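Local coordinates for protein collagen alpha-1(XX) chain (PDB 5KF4) that forms a fibronectin type III module of human collagen XX, a beta-sandwich domain probably serving in the extracellular matrix, at residues Lys40-Trp45 and Ser79-Tyr84. Residues are numbered along the deposited sequence; the frame is centred on the assembly and turned at random.
Sequences KYLIVW and SVFPIY
The Y41 ring crosses the P82 side chain at a slant, CE1 lying 3.7 Å from P82 CB. Its CD1 comes within 3.5 Å of P82 CA and also reaches V80 CG1, at 4.0 Å. In Y41, chi1 -77° sets CG anti to the carbonyl carbon, beside the backbone N, and the O of F81 lies near the ring plane at its edge. An alanine here would probably leave P82 CB and V80 CG1 without their aromatic neighbour and open a gap between the strand pair and W31, the ring's edge-to-face partner in the facing sheet. On the other face, L42 and F81 run side by side, pointing the same way, CB to CB 3.6 Å. V44 CG2 meets F81 CE2 at 3.8 Å, and L42 CB touches I83 CD1. The backbones are antiparallel (155° between segment directions): K40-I83, L42-F81 and V44-S79 are hydrogen-bonded pairs, Y41-P82 and I43-V80 non-hydrogen-bonded ones. That register suits P82, whose nitrogen carries no hydrogen to donate. At the V44-S79 pair, V44 N gives to S79 O (2.9 Å) and S79 N to V44 O (2.7 Å). The Y41 face turns into the sandwich, where I43 packs on T65 and L67 of the facing sheet. Within their own four-stranded sheet the two strands are central, flanked by strand 54-59 beside 40-47 and by strand 87-97 beside 75-84.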
loop_
_atom_site.group_PDB
_atom_site.type_symbol
_atom_site.label_atom_id
_atom_site.label_comp_id
_atom_site.label_asym_id
_atom_site.label_seq_id
_atom_site.Cartn_x
_atom_site.Cartn_y
_atom_site.Cartn_z
ATOM N N LYS A 40 2.886 -0.603 12.790
ATOM C CA LYS A 40 3.401 -0.670 11.421
ATOM C C LYS A 40 2.304 -0.580 10.344
ATOM O O LYS A 40 1.112 -0.691 10.637
ATOM C CB LYS A 40 4.191 -1.973 11.211
ATOM C CG LYS A 40 5.408 -2.175 12.107
ATOM C CD LYS A 40 6.517 -1.188 11.754
ATOM C CE LYS A 40 7.640 -1.213 12.780
ATOM N NZ LYS A 40 8.765 -0.318 12.387
ATOM N N TYR A 41 2.734 -0.381 9.095
ATOM C CA TYR A 41 1.879 -0.506 7.908
ATOM C C TYR A 41 2.473 -1.484 6.894
ATOM O O TYR A 41 3.667 -1.426 6.608
ATOM C CB TYR A 41 1.667 0.845 7.211
ATOM C CG TYR A 41 0.678 1.783 7.863
ATOM C CD1 TYR A 41 -0.689 1.555 7.759
ATOM C CD2 TYR A 41 1.104 2.916 8.544
ATOM C CE1 TYR A 41 -1.603 2.409 8.337
ATOM C CE2 TYR A 41 0.192 3.781 9.126
ATOM C CZ TYR A 41 -1.160 3.522 9.020
ATOM O OH TYR A 41 -2.073 4.377 9.597
ATOM N N LEU A 42 1.644 -2.363 6.332
ATOM C CA LEU A 42 2.084 -3.218 5.229
ATOM C C LEU A 42 1.634 -2.665 3.879
ATOM O O LEU A 42 0.439 -2.498 3.632
ATOM C CB LEU A 42 1.558 -4.646 5.389
ATOM C CG LEU A 42 1.790 -5.542 4.163
ATOM C CD1 LEU A 42 3.276 -5.800 3.923
ATOM C CD2 LEU A 42 1.012 -6.844 4.240
ATOM N N ILE A 43 2.599 -2.425 2.997
ATOM C CA ILE A 43 2.336 -1.926 1.648
ATOM C C ILE A 43 2.648 -2.979 0.580
ATOM O O ILE A 43 3.745 -3.539 0.548
ATOM C CB ILE A 43 3.154 -0.653 1.364
ATOM C CG1 ILE A 43 2.742 0.458 2.330
ATOM C CG2 ILE A 43 2.965 -0.202 -0.070
ATOM C CD1 ILE A 43 3.840 1.434 2.638
ATOM N N VAL A 44 1.674 -3.239 -0.291
ATOM C CA VAL A 44 1.783 -4.285 -1.308
ATOM C C VAL A 44 1.520 -3.737 -2.709
ATOM O O VAL A 44 0.501 -3.088 -2.936
ATOM C CB VAL A 44 0.775 -5.427 -1.043
ATOM C CG1 VAL A 44 0.965 -6.557 -2.046
ATOM C CG2 VAL A 44 0.895 -5.935 0.388
ATOM N N TRP A 45 2.426 -3.992 -3.648
ATOM C CA TRP A 45 2.163 -3.634 -5.041
ATOM C C TRP A 45 2.582 -4.734 -6.017
ATOM O O TRP A 45 3.630 -5.358 -5.854
ATOM C CB TRP A 45 2.858 -2.316 -5.407
ATOM C CG TRP A 45 4.351 -2.358 -5.334
ATOM C CD1 TRP A 45 5.215 -2.425 -6.383
ATOM C CD2 TRP A 45 5.156 -2.331 -4.148
ATOM N NE1 TRP A 45 6.513 -2.442 -5.928
ATOM C CE2 TRP A 45 6.503 -2.388 -4.558
ATOM C CE3 TRP A 45 4.869 -2.269 -2.780
ATOM C CZ2 TRP A 45 7.560 -2.383 -3.651
ATOM C CZ3 TRP A 45 5.916 -2.262 -1.883
ATOM C CH2 TRP A 45 7.248 -2.318 -2.322
ATOM N N SER A 79 -1.651 -1.650 -2.352
ATOM C CA SER A 79 -2.421 -1.845 -1.128
ATOM C C SER A 79 -1.706 -1.324 0.119
ATOM O O SER A 79 -0.479 -1.386 0.220
ATOM C CB SER A 79 -2.760 -3.324 -0.952
ATOM O OG SER A 79 -3.525 -3.804 -2.045
ATOM N N VAL A 80 -2.491 -0.815 1.067
ATOM C CA VAL A 80 -1.970 -0.347 2.349
ATOM C C VAL A 80 -2.638 -1.075 3.510
ATOM O O VAL A 80 -3.825 -0.892 3.756
ATOM C CB VAL A 80 -2.185 1.164 2.527
ATOM C CG1 VAL A 80 -1.638 1.626 3.870
ATOM C CG2 VAL A 80 -1.539 1.925 1.393
ATOM N N PHE A 81 -1.871 -1.889 4.227
ATOM C CA PHE A 81 -2.396 -2.669 5.347
ATOM C C PHE A 81 -1.878 -2.139 6.677
ATOM O O PHE A 81 -0.670 -2.085 6.898
ATOM C CB PHE A 81 -2.017 -4.139 5.198
ATOM C CG PHE A 81 -2.681 -4.829 4.043
ATOM C CD1 PHE A 81 -3.918 -5.431 4.198
ATOM C CD2 PHE A 81 -2.066 -4.876 2.800
ATOM C CE1 PHE A 81 -4.525 -6.077 3.139
ATOM C CE2 PHE A 81 -2.671 -5.517 1.734
ATOM C CZ PHE A 81 -3.902 -6.118 1.903
ATOM N N PRO A 82 -2.789 -1.751 7.579
ATOM C CA PRO A 82 -2.323 -1.307 8.897
ATOM C C PRO A 82 -1.919 -2.472 9.794
ATOM O O PRO A 82 -2.612 -3.493 9.827
ATOM C CB PRO A 82 -3.542 -0.577 9.472
ATOM C CG PRO A 82 -4.718 -1.215 8.796
ATOM C CD PRO A 82 -4.254 -1.677 7.439
ATOM N N ILE A 83 -0.826 -2.307 10.536
ATOM C CA ILE A 83 -0.372 -3.365 11.428
ATOM C C ILE A 83 -0.391 -2.894 12.883
ATOM O O ILE A 83 0.435 -2.082 13.304
ATOM C CB ILE A 83 1.061 -3.847 11.064
ATOM C CG1 ILE A 83 1.151 -4.263 9.590
ATOM C CG2 ILE A 83 1.508 -4.971 11.990
ATOM C CD1 ILE A 83 0.230 -5.396 9.203
ATOM N N TYR A 84 -1.371 -3.394 13.626
ATOM C CA TYR A 84 -1.519 -3.126 15.049
ATOM C C TYR A 84 -1.236 -4.417 15.815
ATOM O O TYR A 84 -0.860 -5.428 15.221
ATOM C CB TYR A 84 -2.926 -2.615 15.368
ATOM C CG TYR A 84 -3.260 -1.244 14.811
ATOM C CD1 TYR A 84 -3.596 -1.079 13.473
ATOM C CD2 TYR A 84 -3.281 -0.123 15.633
ATOM C CE1 TYR A 84 -3.925 0.157 12.962
ATOM C CE2 TYR A 84 -3.608 1.124 15.130
ATOM C CZ TYR A 84 -3.925 1.256 13.796
ATOM O OH TYR A 84 -4.244 2.489 13.280
#